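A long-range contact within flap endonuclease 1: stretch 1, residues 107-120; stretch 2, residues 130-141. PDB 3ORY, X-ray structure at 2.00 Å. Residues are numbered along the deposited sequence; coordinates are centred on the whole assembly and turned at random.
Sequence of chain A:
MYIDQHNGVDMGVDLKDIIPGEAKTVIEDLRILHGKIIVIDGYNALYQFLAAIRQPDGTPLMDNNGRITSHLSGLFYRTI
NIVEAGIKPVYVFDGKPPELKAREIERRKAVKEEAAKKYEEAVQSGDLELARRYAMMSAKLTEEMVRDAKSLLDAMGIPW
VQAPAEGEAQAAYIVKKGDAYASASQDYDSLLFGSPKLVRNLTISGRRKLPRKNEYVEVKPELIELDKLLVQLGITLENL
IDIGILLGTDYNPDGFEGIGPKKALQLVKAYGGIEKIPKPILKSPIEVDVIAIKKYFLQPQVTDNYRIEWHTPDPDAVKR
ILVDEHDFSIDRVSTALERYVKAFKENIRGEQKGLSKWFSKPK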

ATOM      1  N   ARG A 107     -11.112   0.722  -7.200  1.00 28.59           N
ATOM      2  CA  ARG A 107      -9.842   0.276  -7.776  1.00 29.60           C
ATOM      3  C   ARG A 107      -9.880  -1.218  -8.064  1.00 30.85           C
ATOM      4  O   ARG A 107      -9.522  -1.651  -9.156  1.00 31.12           O
ATOM      5  N   ARG A 108     -10.322  -2.002  -7.085  1.00 31.44           N
ATOM      6  CA  ARG A 108     -10.465  -3.452  -7.277  1.00 33.31           C
ATOM      7  C   ARG A 108     -11.359  -3.794  -8.481  1.00 34.02           C
ATOM      8  O   ARG A 108     -10.980  -4.604  -9.333  1.00 34.39           O
ATOM      9  N   LYS A 109     -12.535  -3.170  -8.548  1.00 34.56           N
ATOM     10  CA  LYS A 109     -13.454  -3.371  -9.669  1.00 35.95           C
ATOM     11  C   LYS A 109     -12.791  -3.044 -11.018  1.00 36.11           C
ATOM     12  O   LYS A 109     -12.919  -3.819 -11.968  1.00 36.00           O
ATOM     13  N   ALA A 110     -12.064  -1.928 -11.086  1.00 35.71           N
ATOM     14  CA  ALA A 110     -11.363  -1.538 -12.322  1.00 36.58           C
ATOM     15  C   ALA A 110     -10.294  -2.547 -12.753  1.00 37.26           C
ATOM     16  O   ALA A 110     -10.196  -2.879 -13.938  1.00 37.90           O
ATOM     17  N   VAL A 111      -9.497  -3.024 -11.795  1.00 37.19           N
ATOM     18  CA  VAL A 111      -8.471  -4.041 -12.071  1.00 38.56           C
ATOM     19  C   VAL A 111      -9.108  -5.323 -12.628  1.00 39.10           C
ATOM     20  O   VAL A 111      -8.658  -5.850 -13.651  1.00 39.42           O
ATOM     21  N   LYS A 112     -10.172  -5.787 -11.971  1.00 39.25           N
ATOM     22  CA  LYS A 112     -10.912  -6.992 -12.391  1.00 40.73           C
ATOM     23  C   LYS A 112     -11.486  -6.900 -13.801  1.00 41.70           C
ATOM     24  O   LYS A 112     -11.401  -7.864 -14.569  1.00 42.48           O
ATOM     25  N   GLU A 113     -12.086  -5.755 -14.126  1.00 42.13           N
ATOM     26  CA  GLU A 113     -12.631  -5.507 -15.463  1.00 44.33           C
ATOM     27  C   GLU A 113     -11.535  -5.523 -16.533  1.00 44.60           C
ATOM     28  O   GLU A 113     -11.725  -6.101 -17.605  1.00 45.40           O
ATOM     29  N   GLU A 114     -10.398  -4.896 -16.225  1.00 44.04           N
ATOM     30  CA  GLU A 114      -9.232  -4.898 -17.119  1.00 44.76           C
ATOM     31  C   GLU A 114      -8.640  -6.303 -17.310  1.00 44.43           C
ATOM     32  O   GLU A 114      -8.400  -6.728 -18.441  1.00 45.07           O
ATOM     33  N   ALA A 115      -8.415  -7.010 -16.206  1.00 43.32           N
ATOM     34  CA  ALA A 115      -7.943  -8.395 -16.243  1.00 43.49           C
ATOM     35  C   ALA A 115      -8.872  -9.336 -17.042  1.00 44.13           C
ATOM     36  O   ALA A 115      -8.387 -10.207 -17.771  1.00 44.27           O
ATOM     37  N   ALA A 116     -10.189  -9.152 -16.902  1.00 43.77           N
ATOM     38  CA  ALA A 116     -11.179  -9.978 -17.613  1.00 44.65           C
ATOM     39  C   ALA A 116     -11.088  -9.799 -19.125  1.00 45.52           C
ATOM     40  O   ALA A 116     -11.169 -10.769 -19.872  1.00 46.15           O
ATOM     41  N   LYS A 117     -10.925  -8.550 -19.557  1.00 45.79           N
ATOM     42  CA  LYS A 117     -10.763  -8.214 -20.971  1.00 47.19           C
ATOM     43  C   LYS A 117      -9.482  -8.850 -21.528  1.00 47.42           C
ATOM     44  O   LYS A 117      -9.507  -9.491 -22.582  1.00 48.25           O
ATOM     45  N   LYS A 118      -8.380  -8.696 -20.791  1.00 46.50           N
ATOM     46  CA  LYS A 118      -7.088  -9.270 -21.175  1.00 46.55           C
ATOM     47  C   LYS A 118      -7.071 -10.806 -21.172  1.00 46.68           C
ATOM     48  O   LYS A 118      -6.436 -11.423 -22.035  1.00 47.23           O
ATOM     49  N   TYR A 119      -7.761 -11.424 -20.211  1.00 45.51           N
ATOM     50  CA  TYR A 119      -7.872 -12.886 -20.168  1.00 45.66           C
ATOM     51  C   TYR A 119      -8.584 -13.415 -21.403  1.00 47.56           C
ATOM     52  O   TYR A 119      -8.171 -14.424 -21.980  1.00 48.06           O
ATOM     53  N   GLU A 120      -9.657 -12.726 -21.787  1.00 48.58           N
ATOM     54  CA  GLU A 120     -10.454 -13.093 -22.944  1.00 51.04           C
ATOM     55  C   GLU A 120      -9.621 -13.012 -24.228  1.00 52.42           C
ATOM     56  O   GLU A 120      -9.669 -13.922 -25.067  1.00 53.20           O
ATOM     57  N   LEU A 130      -0.065 -15.745 -20.945  1.00 61.05           N
ATOM     58  CA  LEU A 130      -0.802 -14.523 -20.626  1.00 59.64           C
ATOM     59  C   LEU A 130      -2.114 -14.846 -19.922  1.00 58.54           C
ATOM     60  O   LEU A 130      -2.504 -14.153 -18.986  1.00 57.28           O
ATOM     61  N   ALA A 131      -2.777 -15.908 -20.375  1.00 58.70           N
ATOM     62  CA  ALA A 131      -4.009 -16.388 -19.759  1.00 57.86           C
ATOM     63  C   ALA A 131      -3.837 -16.582 -18.256  1.00 56.73           C
ATOM     64  O   ALA A 131      -4.628 -16.068 -17.471  1.00 55.36           O
ATOM     65  N   ARG A 132      -2.786 -17.302 -17.868  1.00 56.88           N
ATOM     66  CA  ARG A 132      -2.488 -17.568 -16.462  1.00 56.32           C
ATOM     67  C   ARG A 132      -2.261 -16.281 -15.658  1.00 55.09           C
ATOM     68  O   ARG A 132      -2.677 -16.182 -14.504  1.00 54.30           O
ATOM     69  N   ARG A 133      -1.624 -15.297 -16.286  1.00 55.01           N
ATOM     70  CA  ARG A 133      -1.345 -14.009 -15.653  1.00 54.15           C
ATOM     71  C   ARG A 133      -2.622 -13.197 -15.437  1.00 53.05           C
ATOM     72  O   ARG A 133      -2.861 -12.674 -14.343  1.00 52.01           O
ATOM     73  N   TYR A 134      -3.443 -13.096 -16.478  1.00 52.85           N
ATOM     74  CA  TYR A 134      -4.656 -12.286 -16.407  1.00 51.97           C
ATOM     75  C   TYR A 134      -5.806 -12.980 -15.671  1.00 50.92           C
ATOM     76  O   TYR A 134      -6.788 -12.339 -15.305  1.00 50.16           O
ATOM     77  N   ALA A 135      -5.663 -14.283 -15.448  1.00 50.41           N
ATOM     78  CA  ALA A 135      -6.666 -15.074 -14.745  1.00 49.94           C
ATOM     79  C   ALA A 135      -6.618 -14.894 -13.231  1.00 48.71           C
ATOM     80  O   ALA A 135      -7.587 -15.222 -12.542  1.00 48.07           O
ATOM     81  N   MET A 136      -5.492 -14.395 -12.719  1.00 48.17           N
ATOM     82  CA  MET A 136      -5.290 -14.273 -11.274  1.00 47.88           C
ATOM     83  C   MET A 136      -6.389 -13.432 -10.636  1.00 46.77           C
ATOM     84  O   MET A 136      -6.579 -12.276 -10.999  1.00 46.27           O
ATOM     85  N   MET A 137      -7.120 -14.024  -9.698  1.00 46.48           N
ATOM     86  CA  MET A 137      -8.245 -13.329  -9.081  1.00 46.01           C
ATOM     87  C   MET A 137      -7.787 -12.259  -8.096  1.00 44.33           C
ATOM     88  O   MET A 137      -6.785 -12.435  -7.396  1.00 43.78           O
ATOM     89  N   SER A 138      -8.517 -11.145  -8.068  1.00 42.90           N
ATOM     90  CA  SER A 138      -8.271 -10.077  -7.109  1.00 41.41           C
ATOM     91  C   SER A 138      -9.045 -10.395  -5.841  1.00 40.02           C
ATOM     92  O   SER A 138     -10.279 -10.336  -5.824  1.00 39.97           O
ATOM     93  N   ALA A 139      -8.321 -10.755  -4.788  1.00 38.22           N
ATOM     94  CA  ALA A 139      -8.944 -11.107  -3.523  1.00 36.88           C
ATOM     95  C   ALA A 139      -9.515  -9.870  -2.818  1.00 35.34           C
ATOM     96  O   ALA A 139      -8.935  -8.782  -2.888  1.00 35.43           O
ATOM     97  N   LYS A 140     -10.659 -10.037  -2.164  1.00 33.73           N
ATOM     98  CA  LYS A 140     -11.238  -8.976  -1.342  1.00 32.65           C
ATOM     99  C   LYS A 140     -10.600  -8.966   0.048  1.00 30.69           C
ATOM    100  O   LYS A 140     -10.442 -10.011   0.676  1.00 30.26           O
ATOM    101  N   LEU A 141     -10.226  -7.786   0.528  1.00 29.16           N
ATOM    102  CA  LEU A 141      -9.814  -7.638   1.928  1.00 27.03           C
ATOM    103  C   LEU A 141     -11.059  -7.460   2.787  1.00 26.60           C
ATOM    104  O   LEU A 141     -11.839  -6.542   2.560  1.00 25.57           O
TER

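How do the two stretches lie against each other? Residues 107-120 belong to one continuous helix, and the helix that runs through 130-134 of the second stretch passes back alongside it, nearly antiparallel at 163°, with the axes 8.4 Å apart at their closest. The CA atoms come nearest at Tyr 119 and Tyr 134, 5.0 Å apart. Further along, where the second stretch is extended, the CA atoms of Lys 112 and Ser 138 are 6.7 Å apart, and the contact continues to Arg 108 and Lys 140. In all, 578 Å² of surface is buried, counting both sides.

What fills the space between the helices? The main bump is Tyr 134, which points toward the first helix in an m rotamer (chi1 -64°) and gives up more surface to this contact than any other residue. Its ring lies under the side chain of Lys 118: CB of Lys 118 sits 3.4 Å from the centroid of the Tyr 134 ring, only 10° off the ring normal, a CH-pi contact over the face. The lysine starts toward the second stretch, but its m, m, m run of chi angles carries the end of the chain away, so it is the base of the side chain that meets the ring. Beside it CB of Ala 115 rests 3.6 Å from the backbone O of Tyr 134.

How does Tyr 119 fit beside this ring? Its CA-to-CB bond points sideways, and with chi1 at 177° (t) the ring extends along the flank of the second stretch, beside Ala 131 and Ala 135. CE1 of Tyr 119 lies 4.0 Å from CB of Ala 131 and 3.7 Å from CB of Ala 135, two methyl groups that leave a shallow hollow for the ring. The ring edge also approaches the backbone, with CD1 of Tyr 119 3.3 Å from O of Ala 131. At the root of the side chain, CB of Tyr 119 touches CB of Tyr 134 at 4.0 Å, so the two tyrosines pack base to base while their rings diverge.

What holds the other end, where the second stretch is no longer helical? Here Arg 108 points toward the second stretch with chi1 to chi3 all t, and this long reach brings its guanidinium to the backbone. NE and NH2 of Arg 108 each donate a hydrogen bond to O of Ser 138, both at 3.2 Å, so one carbonyl receives a forked pair near the guanidinium plane. One face of the group is covered by the aliphatic part of Lys 140, whose CG is 3.4 Å from NE of Arg 108. Ser 138, rotamer m, is the answering bump: its OG lies 3.6 Å from CG1 of Val 111 and 3.7 Å from CG of Lys 112, nestled between those two side chains.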

ATOM      1  CB  ARG A 107      -8.647   0.602  -6.864  1.00 29.17           C
ATOM      2  CG  ARG A 107      -8.315   2.092  -6.763  1.00 30.27           C
ATOM      3  CD  ARG A 107      -8.710   2.800  -8.041  1.00 36.34           C
ATOM      4  NE  ARG A 107      -7.684   2.745  -9.053  1.00 38.53           N
ATOM      5  CZ  ARG A 107      -7.847   3.116 -10.318  1.00 41.30           C
ATOM      6  NH1 ARG A 107      -9.026   3.547 -10.769  1.00 42.40           N
ATOM      7  NH2 ARG A 107      -6.818   3.035 -11.144  1.00 41.99           N
ATOM      8  CB  ARG A 108     -10.988  -4.123  -5.998  1.00 33.14           C
ATOM      9  CG  ARG A 108     -11.050  -5.626  -6.105  1.00 36.63           C
ATOM     10  CD  ARG A 108     -11.648  -6.290  -4.879  1.00 41.39           C
ATOM     11  NE  ARG A 108     -11.978  -7.681  -5.203  1.00 46.56           N
ATOM     12  CZ  ARG A 108     -13.132  -8.081  -5.742  1.00 49.28           C
ATOM     13  NH1 ARG A 108     -14.096  -7.198  -6.011  1.00 50.62           N
ATOM     14  NH2 ARG A 108     -13.328  -9.372  -6.010  1.00 49.72           N
ATOM     15  CB  LYS A 109     -14.753  -2.583  -9.468  1.00 36.11           C
ATOM     16  CG  LYS A 109     -15.781  -2.723 -10.610  1.00 40.03           C
ATOM     17  CD  LYS A 109     -17.176  -3.078 -10.066  1.00 44.56           C
ATOM     18  CE  LYS A 109     -18.266  -3.008 -11.152  1.00 47.42           C
ATOM     19  NZ  LYS A 109     -18.704  -1.596 -11.398  1.00 48.16           N
ATOM     20  CB  ALA A 110     -10.759  -0.138 -12.198  1.00 36.14           C
ATOM     21  CB  VAL A 111      -7.589  -4.333 -10.816  1.00 38.19           C
ATOM     22  CG1 VAL A 111      -6.911  -5.693 -10.902  1.00 39.51           C
ATOM     23  CG2 VAL A 111      -6.547  -3.244 -10.646  1.00 38.80           C
ATOM     24  CB  LYS A 112     -12.055  -7.282 -11.419  1.00 40.57           C
ATOM     25  CG  LYS A 112     -11.634  -7.900 -10.110  1.00 40.88           C
ATOM     26  CD  LYS A 112     -12.794  -7.926  -9.116  1.00 42.02           C
ATOM     27  CE  LYS A 112     -14.055  -8.567  -9.681  1.00 44.21           C
ATOM     28  NZ  LYS A 112     -13.906 -10.036  -9.939  1.00 44.73           N
ATOM     29  CB  GLU A 113     -13.399  -4.182 -15.510  1.00 44.67           C
ATOM     30  CG  GLU A 113     -14.749  -4.236 -14.786  1.00 48.24           C
ATOM     31  CD  GLU A 113     -15.515  -2.917 -14.819  1.00 52.25           C
ATOM     32  OE1 GLU A 113     -15.192  -2.038 -15.652  1.00 54.74           O
ATOM     33  OE2 GLU A 113     -16.458  -2.768 -14.009  1.00 54.80           O
ATOM     34  CB  GLU A 114      -8.163  -3.896 -16.641  1.00 44.47           C
ATOM     35  CG  GLU A 114      -6.844  -3.890 -17.453  1.00 47.81           C
ATOM     36  CD  GLU A 114      -7.008  -3.503 -18.929  1.00 52.50           C
ATOM     37  OE1 GLU A 114      -8.037  -2.889 -19.305  1.00 54.14           O
ATOM     38  OE2 GLU A 114      -6.092  -3.813 -19.728  1.00 55.47           O
ATOM     39  CB  ALA A 115      -7.731  -8.929 -14.829  1.00 42.51           C
ATOM     40  CB  ALA A 116     -12.595  -9.675 -17.131  1.00 44.29           C
ATOM     41  CB  LYS A 117     -10.789  -6.689 -21.139  1.00 47.19           C
ATOM     42  CG  LYS A 117     -10.069  -6.103 -22.350  1.00 50.28           C
ATOM     43  CD  LYS A 117     -10.111  -4.568 -22.268  1.00 52.70           C
ATOM     44  CE  LYS A 117      -8.790  -3.912 -22.687  1.00 54.78           C
ATOM     45  NZ  LYS A 117      -8.633  -3.813 -24.168  1.00 56.99           N
ATOM     46  CB  LYS A 118      -5.970  -8.728 -20.282  1.00 46.04           C
ATOM     47  CG  LYS A 118      -5.761  -7.204 -20.315  1.00 46.47           C
ATOM     48  CD  LYS A 118      -5.414  -6.667 -21.705  1.00 49.63           C
ATOM     49  CE  LYS A 118      -3.969  -6.940 -22.083  1.00 51.55           C
ATOM     50  NZ  LYS A 118      -3.644  -6.350 -23.416  1.00 53.65           N
ATOM     51  CB  TYR A 119      -8.604 -13.373 -18.910  1.00 44.27           C
ATOM     52  CG  TYR A 119      -8.796 -14.879 -18.864  1.00 42.46           C
ATOM     53  CD1 TYR A 119      -7.743 -15.721 -18.517  1.00 40.38           C
ATOM     54  CD2 TYR A 119     -10.036 -15.465 -19.169  1.00 41.45           C
ATOM     55  CE1 TYR A 119      -7.908 -17.102 -18.470  1.00 39.83           C
ATOM     56  CE2 TYR A 119     -10.209 -16.862 -19.127  1.00 40.35           C
ATOM     57  CZ  TYR A 119      -9.139 -17.665 -18.771  1.00 39.22           C
ATOM     58  OH  TYR A 119      -9.276 -19.029 -18.718  1.00 39.76           O
ATOM     59  CB  GLU A 120     -11.692 -12.200 -23.031  1.00 51.15           C
ATOM     60  CG  GLU A 120     -12.452 -12.332 -24.341  1.00 55.25           C
ATOM     61  CD  GLU A 120     -13.939 -12.087 -24.192  1.00 58.02           C
ATOM     62  OE1 GLU A 120     -14.326 -11.216 -23.376  1.00 58.53           O
ATOM     63  OE2 GLU A 120     -14.714 -12.770 -24.900  1.00 60.01           O
ATOM     64  CB  LEU A 130      -1.058 -13.677 -21.880  1.00 60.39           C
ATOM     65  CG  LEU A 130       0.124 -12.894 -22.467  1.00 61.01           C
ATOM     66  CD1 LEU A 130      -0.257 -12.279 -23.811  1.00 62.31           C
ATOM     67  CD2 LEU A 130       0.645 -11.823 -21.508  1.00 59.74           C
ATOM     68  CB  ALA A 131      -4.468 -17.674 -20.416  1.00 58.82           C
ATOM     69  CB  ARG A 132      -1.288 -18.512 -16.357  1.00 57.17           C
ATOM     70  CG  ARG A 132      -1.114 -19.189 -15.007  1.00 57.82           C
ATOM     71  CD  ARG A 132      -0.473 -20.573 -15.146  1.00 60.91           C
ATOM     72  NE  ARG A 132       0.813 -20.556 -15.849  1.00 63.15           N
ATOM     73  CZ  ARG A 132       0.998 -20.963 -17.103  1.00 65.45           C
ATOM     74  NH1 ARG A 132      -0.016 -21.431 -17.819  1.00 66.62           N
ATOM     75  NH2 ARG A 132       2.207 -20.902 -17.646  1.00 67.11           N
ATOM     76  CB  ARG A 133      -0.357 -13.208 -16.500  1.00 54.78           C
ATOM     77  CG  ARG A 133       0.115 -11.899 -15.862  1.00 56.00           C
ATOM     78  CD  ARG A 133       0.982 -11.079 -16.819  1.00 58.43           C
ATOM     79  NE  ARG A 133       1.983 -11.907 -17.497  1.00 61.67           N
ATOM     80  CZ  ARG A 133       2.762 -11.495 -18.497  1.00 63.44           C
ATOM     81  NH1 ARG A 133       3.633 -12.334 -19.045  1.00 63.91           N
ATOM     82  NH2 ARG A 133       2.670 -10.250 -18.955  1.00 63.17           N
ATOM     83  CB  TYR A 134      -5.073 -11.824 -17.804  1.00 52.88           C
ATOM     84  CG  TYR A 134      -4.053 -10.910 -18.454  1.00 54.63           C
ATOM     85  CD1 TYR A 134      -3.595  -9.770 -17.793  1.00 54.86           C
ATOM     86  CD2 TYR A 134      -3.551 -11.184 -19.732  1.00 56.79           C
ATOM     87  CE1 TYR A 134      -2.658  -8.926 -18.380  1.00 56.44           C
ATOM     88  CE2 TYR A 134      -2.615 -10.341 -20.332  1.00 57.92           C
ATOM     89  CZ  TYR A 134      -2.178  -9.216 -19.646  1.00 57.84           C
ATOM     90  OH  TYR A 134      -1.256  -8.373 -20.222  1.00 60.24           O
ATOM     91  CB  ALA A 135      -6.501 -16.539 -15.090  1.00 50.45           C
ATOM     92  CB  MET A 136      -3.925 -13.668 -10.957  1.00 47.86           C
ATOM     93  CG  MET A 136      -2.783 -14.669 -10.928  1.00 50.13           C
ATOM     94  SD  MET A 136      -1.205 -13.841 -10.646  1.00 53.02           S
ATOM     95  CE  MET A 136      -1.421 -13.159  -9.006  1.00 52.75           C
ATOM     96  CB  MET A 137      -9.233 -14.310  -8.435  1.00 46.75           C
ATOM     97  CG  MET A 137      -8.722 -15.078  -7.229  1.00 49.60           C
ATOM     98  SD  MET A 137     -10.097 -15.741  -6.249  1.00 58.02           S
ATOM     99  CE  MET A 137     -10.559 -14.291  -5.287  1.00 53.90           C
ATOM    100  CB  SER A 138      -8.728  -8.730  -7.669  1.00 41.41           C
ATOM    101  OG  SER A 138      -8.144  -8.483  -8.936  1.00 43.88           O
ATOM    102  CB  ALA A 139      -7.948 -11.831  -2.628  1.00 37.04           C
ATOM    103  CB  LYS A 140     -12.753  -9.158  -1.207  1.00 33.00           C
ATOM    104  CG  LYS A 140     -13.539  -8.887  -2.475  1.00 36.24           C
ATOM    105  CD  LYS A 140     -15.006  -9.348  -2.379  1.00 41.30           C
ATOM    106  CE  LYS A 140     -15.772  -9.081  -3.695  1.00 43.04           C
ATOM    107  NZ  LYS A 140     -17.148  -9.650  -3.716  1.00 45.55           N
ATOM    108  CB  LEU A 141      -8.874  -6.436   2.102  1.00 26.81           C
ATOM    109  CG  LEU A 141      -8.351  -6.178   3.523  1.00 24.97           C
ATOM    110  CD1 LEU A 141      -7.498  -7.365   4.000  1.00 23.22           C
ATOM    111  CD2 LEU A 141      -7.562  -4.875   3.566  1.00 23.94           C
TER